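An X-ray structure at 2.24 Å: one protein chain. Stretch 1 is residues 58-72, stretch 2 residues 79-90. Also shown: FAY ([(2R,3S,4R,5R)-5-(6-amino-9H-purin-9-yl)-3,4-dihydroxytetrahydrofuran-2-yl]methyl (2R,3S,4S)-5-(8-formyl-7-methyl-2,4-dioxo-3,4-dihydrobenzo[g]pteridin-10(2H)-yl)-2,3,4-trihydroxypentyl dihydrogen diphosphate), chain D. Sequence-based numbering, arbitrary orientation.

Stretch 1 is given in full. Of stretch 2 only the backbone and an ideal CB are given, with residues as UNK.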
# COMPACT_ATOMS: atom_id res chain seq x y z
N LEU A 58 -12.87 -12.76 12.91
CA LEU A 58 -12.92 -13.61 11.72
C LEU A 58 -12.07 -13.09 10.55
O LEU A 58 -11.83 -13.82 9.58
CB LEU A 58 -14.36 -13.82 11.23
CG LEU A 58 -15.29 -14.61 12.15
CD1 LEU A 58 -16.74 -14.44 11.69
CD2 LEU A 58 -14.91 -16.08 12.22
N ARG A 59 -11.62 -11.84 10.63
CA ARG A 59 -10.68 -11.31 9.66
C ARG A 59 -9.38 -12.11 9.74
O ARG A 59 -8.88 -12.40 10.82
CB ARG A 59 -10.39 -9.82 9.90
CG ARG A 59 -11.56 -8.88 9.59
CD ARG A 59 -11.06 -7.44 9.29
NE ARG A 59 -9.97 -7.10 10.19
CZ ARG A 59 -8.83 -6.52 9.84
NH1 ARG A 59 -8.61 -6.15 8.58
NH2 ARG A 59 -7.92 -6.30 10.77
N ASN A 60 -8.83 -12.46 8.58
CA ASN A 60 -7.64 -13.30 8.50
C ASN A 60 -7.79 -14.74 8.98
O ASN A 60 -6.81 -15.49 8.96
CB ASN A 60 -6.45 -12.64 9.19
CG ASN A 60 -5.91 -11.49 8.38
OD1 ASN A 60 -5.60 -11.65 7.20
ND2 ASN A 60 -5.82 -10.30 9.00
N SER A 61 -8.98 -15.13 9.40
CA SER A 61 -9.17 -16.51 9.87
C SER A 61 -9.33 -17.43 8.67
O SER A 61 -9.27 -16.98 7.52
CB SER A 61 -10.41 -16.62 10.77
OG SER A 61 -11.60 -16.47 10.03
N LYS A 62 -9.54 -18.71 8.92
CA LYS A 62 -9.72 -19.65 7.82
C LYS A 62 -11.00 -19.36 7.03
O LYS A 62 -11.15 -19.84 5.92
CB LYS A 62 -9.71 -21.10 8.31
CG LYS A 62 -10.94 -21.51 9.09
CD LYS A 62 -10.96 -23.03 9.31
CE LYS A 62 -11.21 -23.78 8.00
NZ LYS A 62 -11.75 -25.16 8.21
N TYR A 63 -11.92 -18.59 7.62
CA TYR A 63 -13.20 -18.29 6.97
C TYR A 63 -13.16 -17.00 6.15
O TYR A 63 -14.19 -16.48 5.74
CB TYR A 63 -14.33 -18.29 8.02
CG TYR A 63 -14.24 -19.52 8.89
CD1 TYR A 63 -14.48 -20.77 8.36
CD2 TYR A 63 -13.85 -19.43 10.23
CE1 TYR A 63 -14.36 -21.90 9.12
CE2 TYR A 63 -13.74 -20.55 11.01
CZ TYR A 63 -14.00 -21.79 10.44
OH TYR A 63 -13.89 -22.94 11.18
N ASP A 64 -11.95 -16.51 5.89
CA ASP A 64 -11.77 -15.25 5.17
C ASP A 64 -10.91 -15.44 3.91
O ASP A 64 -9.74 -15.80 4.01
CB ASP A 64 -11.11 -14.22 6.10
CG ASP A 64 -10.96 -12.86 5.45
OD1 ASP A 64 -11.29 -12.72 4.25
OD2 ASP A 64 -10.48 -11.93 6.14
N TRP A 65 -11.49 -15.15 2.74
CA TRP A 65 -10.74 -15.12 1.49
C TRP A 65 -9.48 -14.26 1.64
O TRP A 65 -8.45 -14.57 1.06
CB TRP A 65 -11.60 -14.60 0.33
CG TRP A 65 -12.67 -15.56 -0.10
CD1 TRP A 65 -13.99 -15.58 0.32
CD2 TRP A 65 -12.53 -16.65 -1.02
NE1 TRP A 65 -14.66 -16.61 -0.30
CE2 TRP A 65 -13.79 -17.28 -1.12
CE3 TRP A 65 -11.46 -17.14 -1.78
CZ2 TRP A 65 -14.01 -18.38 -1.95
CZ3 TRP A 65 -11.68 -18.24 -2.60
CH2 TRP A 65 -12.94 -18.84 -2.68
N ALA A 66 -9.59 -13.18 2.40
CA ALA A 66 -8.46 -12.33 2.73
C ALA A 66 -7.76 -11.82 1.48
O ALA A 66 -6.54 -11.89 1.37
CB ALA A 66 -7.48 -13.04 3.68
N TYR A 67 -8.54 -11.30 0.54
CA TYR A 67 -7.99 -10.73 -0.68
C TYR A 67 -7.09 -9.51 -0.46
O TYR A 67 -7.35 -8.65 0.39
CB TYR A 67 -9.13 -10.28 -1.61
CG TYR A 67 -10.07 -11.38 -2.03
CD1 TYR A 67 -9.62 -12.45 -2.78
CD2 TYR A 67 -11.43 -11.32 -1.71
CE1 TYR A 67 -10.49 -13.46 -3.19
CE2 TYR A 67 -12.30 -12.31 -2.10
CZ TYR A 67 -11.82 -13.38 -2.84
OH TYR A 67 -12.68 -14.36 -3.24
N LYS A 68 -6.04 -9.43 -1.28
CA LYS A 68 -5.37 -8.17 -1.53
C LYS A 68 -6.29 -7.32 -2.40
O LYS A 68 -6.87 -7.83 -3.36
CB LYS A 68 -4.07 -8.40 -2.29
CG LYS A 68 -3.00 -9.18 -1.53
CD LYS A 68 -1.80 -9.41 -2.41
CE LYS A 68 -0.58 -9.84 -1.60
NZ LYS A 68 0.56 -10.15 -2.52
N THR A 69 -6.44 -6.04 -2.06
CA THR A 69 -7.09 -5.10 -2.97
C THR A 69 -6.59 -3.67 -2.85
O THR A 69 -6.26 -3.20 -1.77
CB THR A 69 -8.67 -5.13 -2.92
OG1 THR A 69 -9.18 -4.00 -2.21
CG2 THR A 69 -9.19 -6.39 -2.33
N THR A 70 -6.52 -2.99 -3.99
CA THR A 70 -6.13 -1.59 -4.05
C THR A 70 -7.30 -0.72 -3.58
O THR A 70 -8.39 -0.74 -4.18
CB THR A 70 -5.73 -1.17 -5.48
OG1 THR A 70 -4.59 -1.92 -5.90
CG2 THR A 70 -5.41 0.34 -5.56
N MET A 71 -7.06 0.04 -2.53
CA MET A 71 -8.08 0.87 -1.90
C MET A 71 -8.21 2.18 -2.64
O MET A 71 -9.32 2.65 -2.92
CB MET A 71 -7.72 1.12 -0.44
CG MET A 71 -7.70 -0.16 0.41
SD MET A 71 -9.38 -0.74 0.81
CE MET A 71 -9.18 -2.49 0.51
N VAL A 72 -7.07 2.80 -2.93
CA VAL A 72 -7.06 4.00 -3.72
C VAL A 72 -5.92 3.99 -4.71
O VAL A 72 -4.83 3.49 -4.43
CB VAL A 72 -7.12 5.30 -2.86
CG1 VAL A 72 -6.99 5.00 -1.38
CG2 VAL A 72 -6.13 6.34 -3.32
N UNK A 79 -2.65 2.92 -2.35
CA UNK A 79 -2.46 1.96 -1.28
C UNK A 79 -3.16 0.64 -1.63
O UNK A 79 -4.27 0.63 -2.16
CB UNK A 79 -2.99 2.52 0.04
N UNK A 80 -2.50 -0.46 -1.33
CA UNK A 80 -3.08 -1.77 -1.54
C UNK A 80 -3.12 -2.40 -0.16
O UNK A 80 -2.26 -2.13 0.67
CB UNK A 80 -2.29 -2.61 -2.55
N UNK A 81 -4.17 -3.16 0.12
CA UNK A 81 -4.32 -3.75 1.45
C UNK A 81 -4.65 -5.23 1.42
O UNK A 81 -5.17 -5.76 0.42
CB UNK A 81 -5.41 -3.01 2.22
N UNK A 82 -4.34 -5.88 2.54
CA UNK A 82 -4.78 -7.24 2.79
C UNK A 82 -4.90 -7.38 4.29
O UNK A 82 -4.00 -6.99 5.01
CB UNK A 82 -3.82 -8.28 2.20
N UNK A 83 -6.01 -7.95 4.77
CA UNK A 83 -7.05 -8.60 3.97
C UNK A 83 -8.23 -7.69 3.64
O UNK A 83 -8.67 -6.93 4.47
CB UNK A 83 -7.56 -9.84 4.71
N UNK A 84 -8.74 -7.80 2.42
CA UNK A 84 -10.04 -7.25 2.12
C UNK A 84 -11.02 -8.39 2.36
O UNK A 84 -11.24 -9.21 1.48
CB UNK A 84 -10.12 -6.70 0.70
N UNK A 85 -11.58 -8.43 3.56
CA UNK A 85 -12.30 -9.59 4.07
C UNK A 85 -13.59 -9.92 3.30
O UNK A 85 -14.38 -9.04 2.96
CB UNK A 85 -12.64 -9.36 5.54
N UNK A 86 -13.77 -11.21 3.02
CA UNK A 86 -14.97 -11.77 2.38
C UNK A 86 -15.17 -13.14 2.98
O UNK A 86 -14.19 -13.82 3.29
CB UNK A 86 -14.84 -11.84 0.86
N UNK A 87 -16.42 -13.57 3.13
CA UNK A 87 -16.72 -14.86 3.75
C UNK A 87 -16.39 -16.06 2.86
O UNK A 87 -16.78 -16.12 1.69
CB UNK A 87 -18.20 -14.91 4.13
N UNK A 88 -15.66 -17.01 3.42
CA UNK A 88 -15.34 -18.26 2.75
C UNK A 88 -15.86 -19.38 3.64
O UNK A 88 -15.17 -19.83 4.58
CB UNK A 88 -13.84 -18.40 2.48
N UNK A 89 -17.09 -19.81 3.35
CA UNK A 89 -17.89 -20.65 4.22
C UNK A 89 -19.33 -20.59 3.76
O UNK A 89 -19.75 -19.59 3.18
CB UNK A 89 -17.76 -20.22 5.68
N UNK A 90 -20.08 -21.66 3.98
CA UNK A 90 -21.51 -21.62 3.68
C UNK A 90 -22.02 -20.37 4.37
O UNK A 90 -21.64 -20.07 5.51
CB UNK A 90 -22.25 -22.88 4.14
P FAY D . -23.04 -11.94 -1.60
N1 FAY D . -23.50 -5.54 5.18
C2 FAY D . -24.48 -5.16 6.09
O2 FAY D . -25.64 -5.01 5.72
N3 FAY D . -24.29 -5.42 7.43
C4 FAY D . -23.01 -5.48 7.92
O4 FAY D . -22.80 -4.98 9.04
N5 FAY D . -20.71 -5.93 7.47
C6 FAY D . -18.57 -6.87 7.21
C7 FAY D . -17.64 -7.59 6.49
C8 FAY D . -17.95 -8.00 5.19
O8 FAY D . -17.34 -9.47 3.46
C9 FAY D . -19.24 -7.79 4.68
PA FAY D . -21.04 -13.62 -0.52
C1' FAY D . -21.82 -7.11 3.43
C10 FAY D . -22.23 -5.86 5.62
N10 FAY D . -21.37 -6.60 4.80
N1A FAY D . -15.51 -21.43 -5.81
O1A FAY D . -19.59 -13.36 -0.26
C1B FAY D . -18.33 -18.47 -2.51
O1P FAY D . -24.08 -13.04 -1.70
C2' FAY D . -22.61 -8.44 3.55
O2' FAY D . -21.93 -9.25 4.43
C2A FAY D . -16.48 -21.85 -4.92
O2A FAY D . -21.90 -13.56 0.70
C2B FAY D . -17.83 -17.75 -1.28
O2B FAY D . -17.12 -18.58 -0.39
O2P FAY D . -23.12 -11.02 -2.80
C3' FAY D . -23.02 -9.28 2.30
O3' FAY D . -22.92 -10.69 2.44
N3A FAY D . -17.14 -20.94 -4.11
C3B FAY D . -19.13 -17.27 -0.66
O3B FAY D . -19.68 -18.33 0.08
O3P FAY D . -21.57 -12.59 -1.61
C4' FAY D . -22.33 -8.91 1.01
O4' FAY D . -22.45 -7.50 0.89
C4A FAY D . -16.83 -19.62 -4.20
C4B FAY D . -20.03 -17.06 -1.85
O4B FAY D . -19.41 -17.70 -2.96
C4X FAY D . -21.98 -5.69 6.99
C5' FAY D . -22.97 -9.66 -0.19
O5' FAY D . -23.11 -11.09 -0.21
C5A FAY D . -15.86 -19.18 -5.10
C5B FAY D . -20.24 -15.58 -2.13
O5B FAY D . -21.16 -15.10 -1.18
C5X FAY D . -19.77 -6.48 6.62
C6A FAY D . -15.19 -20.09 -5.91
N6A FAY D . -14.19 -19.68 -6.71
N7A FAY D . -15.76 -17.84 -4.98
C7M FAY D . -16.25 -7.74 7.06
C8A FAY D . -16.64 -17.41 -4.05
C8M FAY D . -17.13 -9.08 4.59
C9A FAY D . -20.15 -6.98 5.37
N9A FAY D . -17.30 -18.50 -3.56

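Position 79 opens an antiparallel pairing: its N donates to Val72 O (3.1 Å) and its O accepts from Met71 N (2.9 Å). Its ideal CB lies 4.9 Å from Val72 CG1 and 5.0 Å from Met71 CB, a loose fit that suits a beta-branched residue or a long chain with an aliphatic stem. The residue is Arg79, whose guanidinium passes near Met71, with NH1 4.2 Å from Met71 CG.

Position 80 turns to the face that carries Thr70, its ideal CB 4.1 Å from Thr70 OG1. A beta-branched residue of middling size would suit this extended backbone. Ile80 reaches Lys68, CD1 to CB 4.3 Å.

Position 81 is locked by backbone, its N and O each 2.8 Å from Thr69 O and Thr69 N. The ideal CB sits 4.1 Å from Met71 CG, so any chain with a methylene stem could pack there. Glu81 does so, CG to Met71 CG 3.6 Å, while its acid leads away and OE2 makes a salt bridge to Arg79 NH1 at 2.6 Å.

At 82 the chain turns a corner. The ideal CB stands 3.9 Å from Lys68 CG and 4.6 Å from Ala66 O, an acceptor that invites a donor; a long amine could reach it, and a plain aliphatic could pack on the Lys68 stem. Lys82 takes both roles, its CB against Lys68 CG at 3.9 Å and its NZ donating to Ala66 O at 2.6 Å.

The peptide before 83 is cis, which points strongly to proline. The ideal CB of position 83 is tight, 3.3 Å from Ala66 CA, so a compact ring is apt. Pro83 lays CB 3.6 Å from Ala66 CB and CG 3.4 Å from Asn60 OD1.

Position 84 gives its N to Tyr67 O (2.6 Å), after a one-residue bulge in register. Its ideal CB is 3.2 Å from Thr69 CG2, with Thr69 OG1 also nearby; a small or slender polar residue fits. Asn84 accepts a weak hydrogen bond from Thr69 OG1 at OD1, 3.4 Å.

At 85 the ideal CB lies 3.4 Å from Asp64 OD2, calling for a short donor, serine or threonine. Thr85 OG1 donates to Asp64 OD2 (2.7 Å) and accepts from a water that also bonds Arg59 NH1 and Pro83 O.

Position 86 donates its N to Asp64 OD1 (3.2 Å) and accepts from Trp65 N at its O (3.1 Å). A flexible stem would suit the rings of Trp65 and Tyr67. Arg86 sets CG at the Tyr67 ring edge, 3.7 Å from CE2.

Position 87 points its CB direction away, so stretch 1 asks little of it. Gly87 O accepts a weak bond from Trp65 NE1, 2.9 Å.

Position 88 points toward Trp65, its N bonded to Tyr63 O (2.8 Å). Aliphatic or cationic chains suit the indole face. Lys88 does both: CB makes a CH-pi contact and NZ a cation-pi one.

Position 89, near Tyr63, would take a small branched residue; Thr89 CB is 4.3 Å from Tyr63 CD1. Position 90, Leu90, is out of reach.

Stretch 2 79-90: RIEKPNTRGKTL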
# COMPACT_ATOMS: atom_id res chain seq x y z
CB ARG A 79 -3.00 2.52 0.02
CG ARG A 79 -3.01 1.56 1.18
CD ARG A 79 -2.84 2.33 2.48
NE ARG A 79 -3.90 3.31 2.71
CZ ARG A 79 -5.12 2.99 3.15
NH1 ARG A 79 -5.42 1.73 3.40
NH2 ARG A 79 -6.03 3.93 3.34
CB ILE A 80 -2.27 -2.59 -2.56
CG1 ILE A 80 -2.92 -3.96 -2.78
CG2 ILE A 80 -0.81 -2.72 -2.10
CD1 ILE A 80 -2.16 -4.83 -3.82
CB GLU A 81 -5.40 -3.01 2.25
CG GLU A 81 -5.10 -1.54 2.54
CD GLU A 81 -4.13 -1.34 3.70
OE1 GLU A 81 -3.78 -2.33 4.37
OE2 GLU A 81 -3.73 -0.18 3.96
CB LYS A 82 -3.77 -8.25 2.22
CG LYS A 82 -3.98 -9.68 2.66
CD LYS A 82 -2.81 -10.52 2.21
CE LYS A 82 -2.94 -11.95 2.64
NZ LYS A 82 -4.09 -12.57 1.98
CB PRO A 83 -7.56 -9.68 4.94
CG PRO A 83 -7.48 -9.01 6.29
CD PRO A 83 -6.18 -8.20 6.21
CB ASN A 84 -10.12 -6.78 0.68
CG ASN A 84 -11.41 -6.07 0.38
OD1 ASN A 84 -11.74 -5.81 -0.79
ND2 ASN A 84 -12.14 -5.72 1.42
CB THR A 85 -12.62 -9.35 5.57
OG1 THR A 85 -11.39 -9.39 6.33
CG2 THR A 85 -13.62 -10.36 6.11
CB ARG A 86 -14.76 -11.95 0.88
CG ARG A 86 -14.82 -10.68 0.04
CD ARG A 86 -16.22 -10.12 -0.01
NE ARG A 86 -16.33 -8.89 0.77
CZ ARG A 86 -17.44 -8.18 0.89
NH1 ARG A 86 -18.55 -8.59 0.30
NH2 ARG A 86 -17.44 -7.06 1.60
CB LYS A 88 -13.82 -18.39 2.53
CG LYS A 88 -13.42 -19.45 1.56
CD LYS A 88 -11.92 -19.49 1.37
CE LYS A 88 -11.51 -20.80 0.72
NZ LYS A 88 -10.05 -20.85 0.46
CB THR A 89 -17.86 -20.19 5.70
OG1 THR A 89 -18.80 -20.97 6.46
CG2 THR A 89 -18.25 -18.71 5.81
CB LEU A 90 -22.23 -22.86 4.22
CG LEU A 90 -23.70 -22.99 3.79
CD1 LEU A 90 -23.83 -23.12 2.26
CD2 LEU A 90 -24.35 -24.18 4.46
O HOH W 1 -10.63 -6.82 6.33
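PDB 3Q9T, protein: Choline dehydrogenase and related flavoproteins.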